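Local coordinates for protein putative decarboxylase involved in desferrioxamine biosynthesis (Erwinia amylovora, PDB 5O5C) that probably decarboxylates lysine with the help of pyridoxal 5'-phosphate, an early step in making the siderophore desferrioxamine, at residues Asp447-Asp451 and Asn475-Tyr479. Sequence-based numbering, arbitrary orientation.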
ATOM      1  N   ASP B 447     -13.930 -39.843   3.161  1.00 43.44           N
ATOM      2  CA  ASP B 447     -13.738 -38.457   3.562  1.00 44.70           C
ATOM      3  C   ASP B 447     -12.290 -37.951   3.442  1.00 43.47           C
ATOM      4  O   ASP B 447     -11.991 -37.192   2.524  1.00 44.78           O
ATOM      5  CB  ASP B 447     -14.265 -38.216   4.967  1.00 46.51           C
ATOM      6  CG  ASP B 447     -14.172 -36.764   5.351  1.00 51.03           C
ATOM      7  OD1 ASP B 447     -15.103 -36.000   5.009  1.00 52.14           O
ATOM      8  OD2 ASP B 447     -13.141 -36.383   5.956  1.00 59.86           O
ATOM      9  N   ALA B 448     -11.393 -38.359   4.347  1.00 38.34           N
ATOM     10  CA  ALA B 448      -9.952 -38.099   4.164  1.00 41.12           C
ATOM     11  C   ALA B 448      -9.441 -38.602   2.820  1.00 39.19           C
ATOM     12  O   ALA B 448      -8.370 -38.183   2.424  1.00 43.78           O
ATOM     13  CB  ALA B 448      -9.106 -38.699   5.281  1.00 41.10           C
ATOM     14  N   LEU B 449     -10.186 -39.490   2.136  1.00 33.78           N
ATOM     15  CA  LEU B 449      -9.864 -39.874   0.760  1.00 34.38           C
ATOM     16  C   LEU B 449     -10.405 -38.872  -0.269  1.00 31.19           C
ATOM     17  O   LEU B 449      -9.715 -38.489  -1.197  1.00 28.20           O
ATOM     18  CB  LEU B 449     -10.373 -41.284   0.446  1.00 38.25           C
ATOM     19  CG  LEU B 449     -10.054 -41.832  -0.944  1.00 37.74           C
ATOM     20  CD1 LEU B 449      -8.555 -41.808  -1.202  1.00 43.08           C
ATOM     21  CD2 LEU B 449     -10.616 -43.226  -1.104  1.00 39.06           C
ATOM     22  N   THR B 450     -11.651 -38.467  -0.110  1.00 34.13           N
ATOM     23  CA  THR B 450     -12.225 -37.426  -0.968  1.00 32.34           C
ATOM     24  C   THR B 450     -11.429 -36.111  -0.838  1.00 34.37           C
ATOM     25  O   THR B 450     -11.321 -35.351  -1.805  1.00 29.45           O
ATOM     26  CB  THR B 450     -13.687 -37.236  -0.628  1.00 33.49           C
ATOM     27  OG1 THR B 450     -14.320 -38.525  -0.672  1.00 37.87           O
ATOM     28  CG2 THR B 450     -14.376 -36.270  -1.588  1.00 33.75           C
ATOM     29  N   ASP B 451     -10.849 -35.865   0.337  1.00 30.07           N
ATOM     30  CA  ASP B 451      -9.955 -34.717   0.516  1.00 33.89           C
ATOM     31  C   ASP B 451      -8.681 -34.797  -0.309  1.00 30.79           C
ATOM     32  O   ASP B 451      -8.331 -33.844  -0.950  1.00 30.26           O
ATOM     33  CB  ASP B 451      -9.611 -34.488   1.994  1.00 31.66           C
ATOM     34  CG  ASP B 451     -10.803 -34.005   2.784  1.00 36.23           C
ATOM     35  OD1 ASP B 451     -11.661 -33.328   2.170  1.00 37.54           O
ATOM     36  OD2 ASP B 451     -10.903 -34.311   3.995  1.00 38.67           O
ATOM     37  N   ASN B 475     -15.841 -26.700   6.622  1.00 43.57           N
ATOM     38  CA  ASN B 475     -16.052 -27.613   7.748  1.00 50.31           C
ATOM     39  C   ASN B 475     -14.973 -28.699   7.811  1.00 45.33           C
ATOM     40  O   ASN B 475     -15.260 -29.849   8.075  1.00 49.08           O
ATOM     41  CB  ASN B 475     -17.507 -28.164   7.756  1.00 55.17           C
ATOM     42  CG  ASN B 475     -17.708 -29.382   6.847  1.00 61.42           C
ATOM     43  OD1 ASN B 475     -17.445 -30.510   7.249  1.00 76.20           O
ATOM     44  ND2 ASN B 475     -18.195 -29.161   5.639  1.00 61.28           N
ATOM     45  N   GLY B 476     -13.724 -28.310   7.585  1.00 41.23           N
ATOM     46  CA  GLY B 476     -12.609 -29.243   7.597  1.00 43.83           C
ATOM     47  C   GLY B 476     -12.534 -30.236   6.437  1.00 46.17           C
ATOM     48  O   GLY B 476     -11.874 -31.264   6.564  1.00 57.54           O
ATOM     49  N   ARG B 477     -13.190 -29.943   5.312  1.00 41.51           N
ATOM     50  CA  ARG B 477     -13.182 -30.814   4.142  1.00 43.40           C
ATOM     51  C   ARG B 477     -12.665 -30.011   2.936  1.00 42.50           C
ATOM     52  O   ARG B 477     -12.930 -28.820   2.828  1.00 32.44           O
ATOM     53  CB  ARG B 477     -14.595 -31.395   3.932  1.00 48.94           C
ATOM     54  CG  ARG B 477     -14.865 -32.566   4.876  1.00 55.66           C
ATOM     55  CD  ARG B 477     -16.291 -32.740   5.408  1.00 59.53           C
ATOM     56  NE  ARG B 477     -16.248 -33.323   6.771  1.00 68.56           N
ATOM     57  CZ  ARG B 477     -17.298 -33.707   7.514  1.00 78.14           C
ATOM     58  NH1 ARG B 477     -18.550 -33.601   7.057  1.00 80.30           N
ATOM     59  NH2 ARG B 477     -17.090 -34.219   8.740  1.00 77.74           N
ATOM     60  N   GLN B 478     -11.884 -30.648   2.060  1.00 36.95           N
ATOM     61  CA  GLN B 478     -11.315 -29.941   0.940  1.00 33.98           C
ATOM     62  C   GLN B 478     -12.382 -29.813  -0.125  1.00 31.09           C
ATOM     63  O   GLN B 478     -12.930 -30.813  -0.576  1.00 25.50           O
ATOM     64  CB  GLN B 478     -10.049 -30.609   0.400  1.00 36.09           C
ATOM     65  CG  GLN B 478      -8.767 -30.077   1.011  1.00 39.15           C
ATOM     66  CD  GLN B 478      -8.629 -28.602   0.743  1.00 41.57           C
ATOM     67  OE1 GLN B 478      -8.754 -27.803   1.653  1.00 47.29           O
ATOM     68  NE2 GLN B 478      -8.486 -28.229  -0.527  1.00 43.13           N
ATOM     69  N   TYR B 479     -12.721 -28.565  -0.465  1.00 25.44           N
ATOM     70  CA  TYR B 479     -13.525 -28.283  -1.645  1.00 26.38           C
ATOM     71  C   TYR B 479     -12.677 -27.604  -2.724  1.00 26.94           C
ATOM     72  O   TYR B 479     -11.555 -27.140  -2.458  1.00 26.41           O
ATOM     73  CB  TYR B 479     -14.787 -27.493  -1.256  1.00 24.88           C
ATOM     74  CG  TYR B 479     -15.817 -28.360  -0.525  1.00 26.53           C
ATOM     75  CD1 TYR B 479     -15.744 -28.590   0.845  1.00 30.61           C
ATOM     76  CD2 TYR B 479     -16.837 -28.956  -1.215  1.00 27.09           C
ATOM     77  CE1 TYR B 479     -16.679 -29.382   1.502  1.00 30.68           C
ATOM     78  CE2 TYR B 479     -17.776 -29.740  -0.578  1.00 29.75           C
ATOM     79  CZ  TYR B 479     -17.693 -29.958   0.761  1.00 30.77           C
ATOM     80  OH  TYR B 479     -18.623 -30.747   1.309  1.00 32.61           O
TER
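The carboxylate of D447 and the guanidinium of R477 meet almost crosswise. OD1 of D447 comes to R477 NE obliquely, well out of the guanidinium plane, at 3.4 Å, and no N-H is aimed at it: this salt bridge is a pairing of charges only. The same oxygen lies against the methylenes of the arginine, 3.4 Å from R477 CG. D447 reaches across because its CG stands anti to the backbone N (chi1 -176°), and the long arginine suits its place by carrying a charge out to it at the surface.

The second carboxylate, that of D451, works on the backbone. Q478 N donates to D451 OD1 over 2.7 Å in a nearly straight bond (167°), and arrives from above the carboxylate plane, 52° out of it. OD1 also rests 3.5 Å from R477 CA and 3.6 Å from Q478 CB. Aspartate suits this place: the CA atoms of D451 and Q478 are 5.0 Å apart, close enough for a short carboxylate. Glutamine gives its backbone N-H, while its side chain bends at chi2, leads its polar end away and touches K473. N475 and G476 form the tight beta-hairpin turn between strands 470-474 and 477-483, where positive phi favours glycine at G476.

The contact joins the first turn of helix 448-464, where D451 N bonds to D447 O, to strand 477-483 in the four-stranded antiparallel sheet, far from the cofactor. R477 and T450 both touch R438 of strand 434-439. An acidic group at the helix N-terminus, chiefly D447, may interact favourably with the dipole; here it also pairs loosely with an exposed arginine, whereas D451 takes a nearly straight N-H bond, though from above its plane.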